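Local coordinates for bifunctional endomannanase/endoglucanase (Caldanaerobius polysaccharolyticus, PDB 3W0K), which probably hydrolyses internal linkages of both beta-mannan and beta-glucan chains, as a glycoside hydrolase of family 5 built on a beta/alpha barrel, at residues Y4-Q9 with W291-P296; F8-V13 with V39-D44; G257-F262 with W286-W291. One frame throughout, in Å; residues are numbered along the deposited sequence.

Interaction 1 (Y4-Q9 with W291-P296); sequences YGFNFQ and WNFKGP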
loop_
_atom_site.group_PDB
_atom_site.type_symbol
_atom_site.label_atom_id
_atom_site.label_comp_id
_atom_site.label_asym_id
_atom_site.label_seq_id
_atom_site.Cartn_x
_atom_site.Cartn_y
_atom_site.Cartn_z
ATOM N N TYR A 4 7.296 9.359 -3.750
ATOM C CA TYR A 4 8.198 8.513 -2.971
ATOM C C TYR A 4 7.937 8.710 -1.492
ATOM O O TYR A 4 7.959 9.835 -0.991
ATOM C CB TYR A 4 9.656 8.865 -3.265
ATOM C CG TYR A 4 10.029 8.723 -4.713
ATOM C CD1 TYR A 4 10.270 7.470 -5.267
ATOM C CD2 TYR A 4 10.127 9.842 -5.536
ATOM C CE1 TYR A 4 10.600 7.332 -6.613
ATOM C CE2 TYR A 4 10.454 9.718 -6.878
ATOM C CZ TYR A 4 10.689 8.464 -7.409
ATOM O OH TYR A 4 11.017 8.348 -8.734
ATOM N N GLY A 5 7.712 7.616 -0.779
ATOM C CA GLY A 5 7.449 7.758 0.634
ATOM C C GLY A 5 7.323 6.485 1.430
ATOM O O GLY A 5 7.988 5.480 1.159
ATOM N N PHE A 6 6.438 6.543 2.420
ATOM C CA PHE A 6 6.219 5.435 3.335
ATOM C C PHE A 6 4.759 5.278 3.720
ATOM O O PHE A 6 3.965 6.220 3.620
ATOM C CB PHE A 6 6.983 5.690 4.645
ATOM C CG PHE A 6 8.468 5.832 4.478
ATOM C CD1 PHE A 6 9.308 4.746 4.696
ATOM C CD2 PHE A 6 9.026 7.046 4.093
ATOM C CE1 PHE A 6 10.684 4.867 4.530
ATOM C CE2 PHE A 6 10.402 7.182 3.922
ATOM C CZ PHE A 6 11.235 6.086 4.142
ATOM N N ASN A 7 4.414 4.070 4.149
ATOM C CA ASN A 7 3.078 3.799 4.660
ATOM C C ASN A 7 3.200 4.015 6.171
ATOM O O ASN A 7 4.255 3.748 6.758
ATOM C CB ASN A 7 2.678 2.337 4.442
ATOM C CG ASN A 7 2.256 2.036 3.024
ATOM O OD1 ASN A 7 1.069 1.863 2.750
ATOM N ND2 ASN A 7 3.228 1.893 2.127
ATOM N N PHE A 8 2.140 4.528 6.787
ATOM C CA PHE A 8 2.106 4.730 8.229
ATOM C C PHE A 8 0.869 4.019 8.750
ATOM O O PHE A 8 -0.201 4.096 8.149
ATOM C CB PHE A 8 2.109 6.214 8.595
ATOM C CG PHE A 8 3.475 6.842 8.530
ATOM C CD1 PHE A 8 4.391 6.646 9.559
ATOM C CD2 PHE A 8 3.850 7.609 7.431
ATOM C CE1 PHE A 8 5.664 7.205 9.496
ATOM C CE2 PHE A 8 5.120 8.174 7.355
ATOM C CZ PHE A 8 6.030 7.970 8.394
ATOM N N GLN A 9 1.039 3.315 9.863
ATOM C CA GLN A 9 -0.015 2.512 10.461
ATOM C C GLN A 9 -0.775 3.151 11.632
ATOM O O GLN A 9 -1.283 2.446 12.510
ATOM C CB GLN A 9 0.591 1.161 10.873
ATOM C CG GLN A 9 1.040 0.263 9.691
ATOM C CD GLN A 9 2.275 0.765 8.935
ATOM O OE1 GLN A 9 2.326 0.711 7.701
ATOM N NE2 GLN A 9 3.278 1.222 9.668
ATOM N N TRP A 291 6.730 -0.167 3.134
ATOM C CA TRP A 291 5.664 -0.527 4.071
ATOM C C TRP A 291 5.766 0.123 5.454
ATOM O O TRP A 291 4.752 0.526 6.018
ATOM C CB TRP A 291 5.513 -2.048 4.185
ATOM C CG TRP A 291 4.463 -2.452 5.183
ATOM C CD1 TRP A 291 4.639 -3.251 6.274
ATOM C CD2 TRP A 291 3.091 -2.029 5.212
ATOM N NE1 TRP A 291 3.465 -3.347 6.988
ATOM C CE2 TRP A 291 2.501 -2.606 6.357
ATOM C CE3 TRP A 291 2.305 -1.213 4.385
ATOM C CZ2 TRP A 291 1.160 -2.393 6.698
ATOM C CZ3 TRP A 291 0.969 -1.001 4.725
ATOM C CH2 TRP A 291 0.413 -1.589 5.873
ATOM N N ASN A 292 6.971 0.203 6.011
ATOM C CA ASN A 292 7.150 0.840 7.321
ATOM C C ASN A 292 8.215 1.926 7.237
ATOM O O ASN A 292 9.050 1.924 6.325
ATOM C CB ASN A 292 7.663 -0.150 8.383
ATOM C CG ASN A 292 6.651 -1.198 8.793
ATOM O OD1 ASN A 292 7.035 -2.289 9.209
ATOM N ND2 ASN A 292 5.369 -0.862 8.748
ATOM N N PHE A 293 8.145 2.874 8.169
ATOM C CA PHE A 293 9.164 3.907 8.306
ATOM C C PHE A 293 9.912 3.311 9.502
ATOM O O PHE A 293 11.079 2.937 9.402
ATOM C CB PHE A 293 8.562 5.268 8.660
ATOM C CG PHE A 293 9.592 6.300 9.001
ATOM C CD1 PHE A 293 10.484 6.752 8.036
ATOM C CD2 PHE A 293 9.711 6.778 10.304
ATOM C CE1 PHE A 293 11.487 7.664 8.363
ATOM C CE2 PHE A 293 10.709 7.690 10.643
ATOM C CZ PHE A 293 11.600 8.132 9.667
ATOM N N LYS A 294 9.211 3.205 10.629
ATOM C CA LYS A 294 9.744 2.562 11.824
ATOM C C LYS A 294 9.056 1.201 11.819
ATOM O O LYS A 294 7.879 1.103 11.462
ATOM C CB LYS A 294 9.373 3.332 13.096
ATOM C CG LYS A 294 10.275 4.516 13.377
ATOM C CD LYS A 294 9.836 5.273 14.615
ATOM C CE LYS A 294 8.552 6.037 14.366
ATOM N NZ LYS A 294 8.147 6.811 15.571
ATOM N N GLY A 295 9.796 0.150 12.151
ATOM C CA GLY A 295 9.216 -1.182 12.154
ATOM C C GLY A 295 10.040 -2.161 11.340
ATOM O O GLY A 295 11.001 -1.763 10.683
ATOM N N PRO A 296 9.665 -3.452 11.334
ATOM C CA PRO A 296 10.369 -4.511 10.599
ATOM C C PRO A 296 10.606 -4.240 9.115
ATOM O O PRO A 296 11.658 -4.597 8.585
ATOM C CB PRO A 296 9.469 -5.726 10.815
ATOM C CG PRO A 296 8.888 -5.470 12.167
ATOM C CD PRO A 296 8.525 -4.009 12.083
HETATM O O HOH W 1 5.403 3.085 9.166
#
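Phe6 receives the edge of the Phe293 ring on its face, a T-shaped pair with planes at 86° and centroids 5.2 Å apart. Phe293 CG is anti to its backbone N (chi1 172°), and CD1 of that ring stands over the centre of the Phe6 ring. At the rim of Phe6, near the ring plane, Asn292 O comes within 3.3 Å of Phe6 CD1. Asn7 follows, its side chain crossing that of Trp291 at about a right angle. Its OD1 lies at the edge of the indole, 3.5 Å from Trp291 CZ3, while Arg40 NH1 hydrogen-bonds the same oxygen and Gly257 O and Leu290 O accept from ND2; three polar partners thus fix the turn of this buried amide. Strand 4-7 is the first of the eight parallel strands of the barrel and residues 291-296 leave the last, so the contact lies at the seam where the barrel closes. The two backbones are bridged by a water that donates to Asn7 O (2.7 Å) and accepts from Phe293 N (2.9 Å). Phe8 extends the aromatic cluster: its side chain runs beside that of Phe293, CE1 being 3.6 Å from Phe293 CB, with the rings oblique at 43°. Ala27 of helix 25-33 touches both. The end of the Gln9 side chain lies over one face of the Trp291 indole, which also borders a bound Tris molecule, probably from the crystallisation liquor.

Interaction 2 (F8-V13 with V39-D44); sequences FQWMYV and VRIPVD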
loop_
_atom_site.group_PDB
_atom_site.type_symbol
_atom_site.label_atom_id
_atom_site.label_comp_id
_atom_site.label_asym_id
_atom_site.label_seq_id
_atom_site.Cartn_x
_atom_site.Cartn_y
_atom_site.Cartn_z
ATOM N N PHE A 8 2.140 4.528 6.787
ATOM C CA PHE A 8 2.106 4.730 8.229
ATOM C C PHE A 8 0.869 4.019 8.750
ATOM O O PHE A 8 -0.201 4.096 8.149
ATOM C CB PHE A 8 2.109 6.214 8.595
ATOM C CG PHE A 8 3.475 6.842 8.530
ATOM C CD1 PHE A 8 4.391 6.646 9.559
ATOM C CD2 PHE A 8 3.850 7.609 7.431
ATOM C CE1 PHE A 8 5.664 7.205 9.496
ATOM C CE2 PHE A 8 5.120 8.174 7.355
ATOM C CZ PHE A 8 6.030 7.970 8.394
ATOM N N GLN A 9 1.039 3.315 9.863
ATOM C CA GLN A 9 -0.015 2.512 10.461
ATOM C C GLN A 9 -0.775 3.151 11.632
ATOM O O GLN A 9 -1.283 2.446 12.510
ATOM C CB GLN A 9 0.591 1.161 10.873
ATOM C CG GLN A 9 1.040 0.263 9.691
ATOM C CD GLN A 9 2.275 0.765 8.935
ATOM O OE1 GLN A 9 2.326 0.711 7.701
ATOM N NE2 GLN A 9 3.278 1.222 9.668
ATOM N N TRP A 10 -0.927 4.472 11.585
ATOM C CA TRP A 10 -1.604 5.225 12.644
ATOM C C TRP A 10 -3.050 4.815 12.933
ATOM O O TRP A 10 -3.508 4.930 14.068
ATOM C CB TRP A 10 -1.545 6.724 12.344
ATOM C CG TRP A 10 -0.156 7.235 12.071
ATOM C CD1 TRP A 10 1.014 6.770 12.601
ATOM C CD2 TRP A 10 0.199 8.312 11.198
ATOM N NE1 TRP A 10 2.077 7.493 12.110
ATOM C CE2 TRP A 10 1.604 8.446 11.247
ATOM C CE3 TRP A 10 -0.536 9.179 10.378
ATOM C CZ2 TRP A 10 2.292 9.413 10.507
ATOM C CZ3 TRP A 10 0.148 10.141 9.640
ATOM C CH2 TRP A 10 1.548 10.249 9.711
ATOM N N MET A 11 -3.762 4.336 11.914
ATOM C CA MET A 11 -5.158 3.910 12.069
ATOM C C MET A 11 -5.329 2.608 11.283
ATOM O O MET A 11 -6.384 2.326 10.707
ATOM C CB MET A 11 -6.097 4.997 11.521
ATOM C CG MET A 11 -7.560 4.821 11.904
ATOM S SD MET A 11 -8.684 6.013 11.124
ATOM C CE MET A 11 -8.046 7.489 11.751
ATOM N N TYR A 12 -4.290 1.784 11.352
ATOM C CA TYR A 12 -4.202 0.519 10.631
ATOM C C TYR A 12 -5.098 -0.641 11.075
ATOM O O TYR A 12 -5.762 -1.259 10.243
ATOM C CB TYR A 12 -2.732 0.091 10.622
ATOM C CG TYR A 12 -2.421 -1.158 9.843
ATOM C CD1 TYR A 12 -2.872 -1.323 8.536
ATOM C CD2 TYR A 12 -1.649 -2.169 10.409
ATOM C CE1 TYR A 12 -2.563 -2.462 7.814
ATOM C CE2 TYR A 12 -1.330 -3.315 9.693
ATOM C CZ TYR A 12 -1.792 -3.456 8.395
ATOM O OH TYR A 12 -1.495 -4.596 7.688
ATOM N N VAL A 13 -5.082 -0.964 12.364
ATOM C CA VAL A 13 -5.892 -2.068 12.879
ATOM C C VAL A 13 -6.627 -1.659 14.150
ATOM O O VAL A 13 -6.017 -1.199 15.116
ATOM C CB VAL A 13 -5.026 -3.326 13.170
ATOM C CG1 VAL A 13 -5.871 -4.415 13.821
ATOM C CG2 VAL A 13 -4.418 -3.861 11.881
ATOM N N VAL A 39 2.853 9.774 1.505
ATOM C CA VAL A 39 2.475 8.997 2.673
ATOM C C VAL A 39 1.183 8.256 2.354
ATOM O O VAL A 39 0.244 8.845 1.821
ATOM C CB VAL A 39 2.267 9.907 3.916
ATOM C CG1 VAL A 39 1.402 9.226 4.957
ATOM C CG2 VAL A 39 3.611 10.244 4.535
ATOM N N ARG A 40 1.182 6.945 2.579
ATOM C CA ARG A 40 -0.015 6.145 2.364
ATOM C C ARG A 40 -0.530 5.787 3.750
ATOM O O ARG A 40 0.241 5.382 4.623
ATOM C CB ARG A 40 0.283 4.880 1.556
ATOM C CG ARG A 40 -0.945 3.987 1.334
ATOM C CD ARG A 40 -0.645 2.922 0.302
ATOM N NE ARG A 40 -1.769 2.019 0.032
ATOM C CZ ARG A 40 -1.909 0.807 0.563
ATOM N NH1 ARG A 40 -1.016 0.348 1.425
ATOM N NH2 ARG A 40 -2.866 -0.005 0.119
ATOM N N ILE A 41 -1.829 5.978 3.957
ATOM C CA ILE A 41 -2.451 5.703 5.243
ATOM C C ILE A 41 -3.520 4.615 5.126
ATOM O O ILE A 41 -4.672 4.903 4.795
ATOM C CB ILE A 41 -3.102 6.988 5.827
ATOM C CG1 ILE A 41 -2.081 8.131 5.887
ATOM C CG2 ILE A 41 -3.649 6.718 7.227
ATOM C CD1 ILE A 41 -0.969 7.913 6.888
ATOM N N PRO A 42 -3.138 3.345 5.342
ATOM C CA PRO A 42 -4.085 2.222 5.262
ATOM C C PRO A 42 -4.889 2.174 6.563
ATOM O O PRO A 42 -4.315 2.030 7.640
ATOM C CB PRO A 42 -3.163 1.012 5.110
ATOM C CG PRO A 42 -1.943 1.420 5.894
ATOM C CD PRO A 42 -1.752 2.861 5.481
ATOM N N VAL A 43 -6.211 2.296 6.464
ATOM C CA VAL A 43 -7.050 2.313 7.662
ATOM C C VAL A 43 -8.073 1.184 7.794
ATOM O O VAL A 43 -8.443 0.542 6.813
ATOM C CB VAL A 43 -7.771 3.684 7.827
ATOM C CG1 VAL A 43 -6.759 4.824 7.758
ATOM C CG2 VAL A 43 -8.849 3.868 6.766
ATOM N N ASP A 44 -8.520 0.975 9.030
ATOM C CA ASP A 44 -9.502 -0.048 9.396
ATOM C C ASP A 44 -10.829 0.686 9.634
ATOM O O ASP A 44 -10.930 1.501 10.552
ATOM C CB ASP A 44 -9.021 -0.731 10.689
ATOM C CG ASP A 44 -9.869 -1.921 11.104
ATOM O OD1 ASP A 44 -11.065 -1.994 10.759
ATOM O OD2 ASP A 44 -9.324 -2.789 11.814
HETATM O O HOH W 2 -2.857 3.845 9.184
#
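Ile41 reaches Trp10 through two successive bends: CG1 is anti to the carbonyl carbon (chi1 -54°), and a further turn (chi2 -68°) sends CD1 to within 3.7 Å of Trp10 CZ3. The same methyl lies 3.9 Å from Phe8 CB, which itself sits over one face of the Trp10 indole. Val39 packs against the rim of the Phe8 ring, its CG2 near the ring plane and 3.8 Å from CE2. Farther along, Met11 CB meets Val43 CG1, and its thioether continues toward Tyr64, Ile65 and Tyr68 of helix 62-74. Tyr12 has CG anti to its backbone N (chi1 -176°) and offers a ring edge, in plane, to Pro42 O. Two backbone bonds frame the contact, Phe8 N to Arg40 O and Asp44 N to Met11 O, each 3.0 Å. Between them there is no further strand-like bond: Pro42 has no N-H to offer, and Phe8 O lies 3.3 Å from Pro42 CD. A water bridges here, donating to Phe8 O and to Pro42 O (2.8 Å) and accepting from Met11 N. The ring of Tyr12 meets those of Trp291 and His84 edge-to-face and lies near a bound Tris molecule. The loop after the first strand lies along the second; in TIM barrels the loops after the strands border the active-site mouth, consistent with the Tris molecule nearby.

Interaction 3 (G257-F262 with W286-W291); sequences GEFGCF and WGYSLW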
loop_
_atom_site.group_PDB
_atom_site.type_symbol
_atom_site.label_atom_id
_atom_site.label_comp_id
_atom_site.label_asym_id
_atom_site.label_seq_id
_atom_site.Cartn_x
_atom_site.Cartn_y
_atom_site.Cartn_z
ATOM N N GLY A 257 2.601 0.948 -4.319
ATOM C CA GLY A 257 2.007 1.352 -3.051
ATOM C C GLY A 257 2.657 0.806 -1.799
ATOM O O GLY A 257 2.580 1.432 -0.736
ATOM N N GLU A 258 3.218 -0.395 -1.903
ATOM C CA GLU A 258 3.914 -1.038 -0.793
ATOM C C GLU A 258 5.021 -1.912 -1.342
ATOM O O GLU A 258 4.873 -2.530 -2.398
ATOM C CB GLU A 258 3.017 -1.997 -0.012
ATOM C CG GLU A 258 1.774 -1.450 0.651
ATOM C CD GLU A 258 0.997 -2.548 1.363
ATOM O OE1 GLU A 258 1.586 -3.605 1.690
ATOM O OE2 GLU A 258 -0.212 -2.357 1.609
ATOM N N PHE A 259 6.121 -1.963 -0.602
ATOM C CA PHE A 259 7.243 -2.831 -0.926
ATOM C C PHE A 259 8.147 -2.897 0.291
ATOM O O PHE A 259 8.012 -2.099 1.223
ATOM C CB PHE A 259 8.009 -2.389 -2.191
ATOM C CG PHE A 259 9.031 -1.308 -1.964
ATOM C CD1 PHE A 259 10.392 -1.591 -2.079
ATOM C CD2 PHE A 259 8.640 -0.003 -1.692
ATOM C CE1 PHE A 259 11.347 -0.585 -1.928
ATOM C CE2 PHE A 259 9.587 1.011 -1.538
ATOM C CZ PHE A 259 10.943 0.719 -1.658
ATOM N N GLY A 260 9.023 -3.891 0.318
ATOM C CA GLY A 260 9.927 -4.010 1.443
ATOM C C GLY A 260 10.234 -5.439 1.815
ATOM O O GLY A 260 9.735 -6.382 1.196
ATOM N N CYS A 261 11.018 -5.585 2.876
ATOM C CA CYS A 261 11.432 -6.891 3.358
ATOM C C CYS A 261 11.285 -6.967 4.872
ATOM O O CYS A 261 11.585 -6.005 5.582
ATOM C CB CYS A 261 12.894 -7.117 2.968
ATOM S SG CYS A 261 13.555 -8.730 3.394
ATOM N N PHE A 262 10.822 -8.118 5.356
ATOM C CA PHE A 262 10.642 -8.355 6.786
ATOM C C PHE A 262 12.026 -8.411 7.451
ATOM O O PHE A 262 13.048 -8.462 6.759
ATOM C CB PHE A 262 9.858 -9.654 6.990
ATOM C CG PHE A 262 9.324 -9.845 8.383
ATOM C CD1 PHE A 262 8.710 -8.802 9.067
ATOM C CD2 PHE A 262 9.410 -11.090 9.000
ATOM C CE1 PHE A 262 8.188 -8.995 10.344
ATOM C CE2 PHE A 262 8.891 -11.293 10.277
ATOM C CZ PHE A 262 8.278 -10.244 10.949
ATOM N N TRP A 286 9.134 4.590 -11.814
ATOM C CA TRP A 286 8.018 4.350 -10.910
ATOM C C TRP A 286 8.294 4.889 -9.519
ATOM O O TRP A 286 9.407 4.762 -8.998
ATOM C CB TRP A 286 7.763 2.853 -10.744
ATOM C CG TRP A 286 7.181 2.140 -11.918
ATOM C CD1 TRP A 286 6.779 2.678 -13.105
ATOM C CD2 TRP A 286 6.919 0.735 -12.000
ATOM N NE1 TRP A 286 6.280 1.690 -13.924
ATOM C CE2 TRP A 286 6.356 0.488 -13.269
ATOM C CE3 TRP A 286 7.107 -0.341 -11.120
ATOM C CZ2 TRP A 286 5.977 -0.793 -13.684
ATOM C CZ3 TRP A 286 6.732 -1.616 -11.531
ATOM C CH2 TRP A 286 6.172 -1.829 -12.804
ATOM N N GLY A 287 7.259 5.455 -8.909
ATOM C CA GLY A 287 7.371 5.937 -7.548
ATOM C C GLY A 287 7.162 4.716 -6.667
ATOM O O GLY A 287 6.618 3.700 -7.119
ATOM N N TYR A 288 7.573 4.805 -5.410
ATOM C CA TYR A 288 7.435 3.677 -4.494
ATOM C C TYR A 288 7.301 4.114 -3.044
ATOM O O TYR A 288 7.823 5.154 -2.649
ATOM C CB TYR A 288 8.615 2.707 -4.661
ATOM C CG TYR A 288 9.973 3.373 -4.760
ATOM C CD1 TYR A 288 10.663 3.771 -3.619
ATOM C CD2 TYR A 288 10.572 3.584 -6.001
ATOM C CE1 TYR A 288 11.924 4.366 -3.708
ATOM C CE2 TYR A 288 11.833 4.176 -6.103
ATOM C CZ TYR A 288 12.499 4.561 -4.954
ATOM O OH TYR A 288 13.746 5.134 -5.049
ATOM N N SER A 289 6.589 3.305 -2.261
ATOM C CA SER A 289 6.349 3.588 -0.851
ATOM C C SER A 289 6.659 2.355 -0.002
ATOM O O SER A 289 6.034 1.307 -0.170
ATOM C CB SER A 289 4.886 4.005 -0.659
ATOM O OG SER A 289 4.619 4.386 0.677
ATOM N N LEU A 290 7.635 2.481 0.894
ATOM C CA LEU A 290 8.039 1.379 1.768
ATOM C C LEU A 290 6.927 1.102 2.784
ATOM O O LEU A 290 6.258 2.033 3.247
ATOM C CB LEU A 290 9.349 1.732 2.483
ATOM C CG LEU A 290 10.205 0.570 2.994
ATOM C CD1 LEU A 290 10.767 -0.230 1.825
ATOM C CD2 LEU A 290 11.336 1.109 3.847
ATOM N N TRP A 291 6.730 -0.167 3.134
ATOM C CA TRP A 291 5.664 -0.527 4.071
ATOM C C TRP A 291 5.766 0.123 5.454
ATOM O O TRP A 291 4.752 0.526 6.018
ATOM C CB TRP A 291 5.513 -2.048 4.185
ATOM C CG TRP A 291 4.463 -2.452 5.183
ATOM C CD1 TRP A 291 4.639 -3.251 6.274
ATOM C CD2 TRP A 291 3.091 -2.029 5.212
ATOM N NE1 TRP A 291 3.465 -3.347 6.988
ATOM C CE2 TRP A 291 2.501 -2.606 6.357
ATOM C CE3 TRP A 291 2.305 -1.213 4.385
ATOM C CZ2 TRP A 291 1.160 -2.393 6.698
ATOM C CZ3 TRP A 291 0.969 -1.001 4.725
ATOM C CH2 TRP A 291 0.413 -1.589 5.873
#
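Tyr288 meets Phe259 ring to ring, CD1 lying 3.6 Å from Phe259 CE2 in an oblique pairing. Placed between the backbone N and the carbonyl carbon (chi1 83°), Phe259 CG is set on the side of Tyr288 and Leu290; Leu278 of helix 267-284 touches the side chains of Phe259 and Tyr288. Next, Ser289 O receives a CA-H contact from Glu258 (CA at 3.2 Å) and lies at the edge of the Phe259 ring, 3.3 Å from CD2. Leu290 places CD1 over the face of that ring, a CH-pi contact with the methyl 3.7 Å from the centroid and 15° off the normal. Gly260 CA lies 3.9 Å from the same methyl. Strands 254-259 and 287-290 with the helix between them form a beta-alpha-beta unit, the last of the barrel. Trp291 N then donates to Phe259 O (3.0 Å). Glu258 OE1 stands over one face of the indole, offset toward the rim, and the side chain lies alongside with OE2 3.6 Å from Trp291 CZ3 and the carboxylate tilted 30° from the ring. Arg40 and Arg196 make salt bridges to OE2, and Tyr198 hydrogen-bonds OE1. An alanine in place of Glu258 would probably leave Arg40 and Arg196 without this salt-bridge partner and uncover part of the indole face. Glu258 lies near the carboxyl end of the seventh strand, consistent with the nucleophile position in family 5 enzymes, and OE2 also hydrogen-bonds the bound Tris.

Overall arrangement
All three contacts are largely buried and show how a closed barrel is finished by its strand ends. Interaction 3 joins the seventh and eighth strands, interaction 1 carries the eighth round to the first, and interaction 2 sets the loop after the first strand against the second. Their chemistry differs: interaction 1 relies on an aromatic cluster and a bridging water, interaction 2 on backbone bonds with a water between them beside a proline, and interaction 3 on apolar packing beside a charged carboxylate. Only interaction 2 reaches an exposed residue, at Val13. Trp291 links them, with Gln9 and Glu258 on opposite faces and Tyr12 against its ring, while Arg40 joins Asn7 to Glu258.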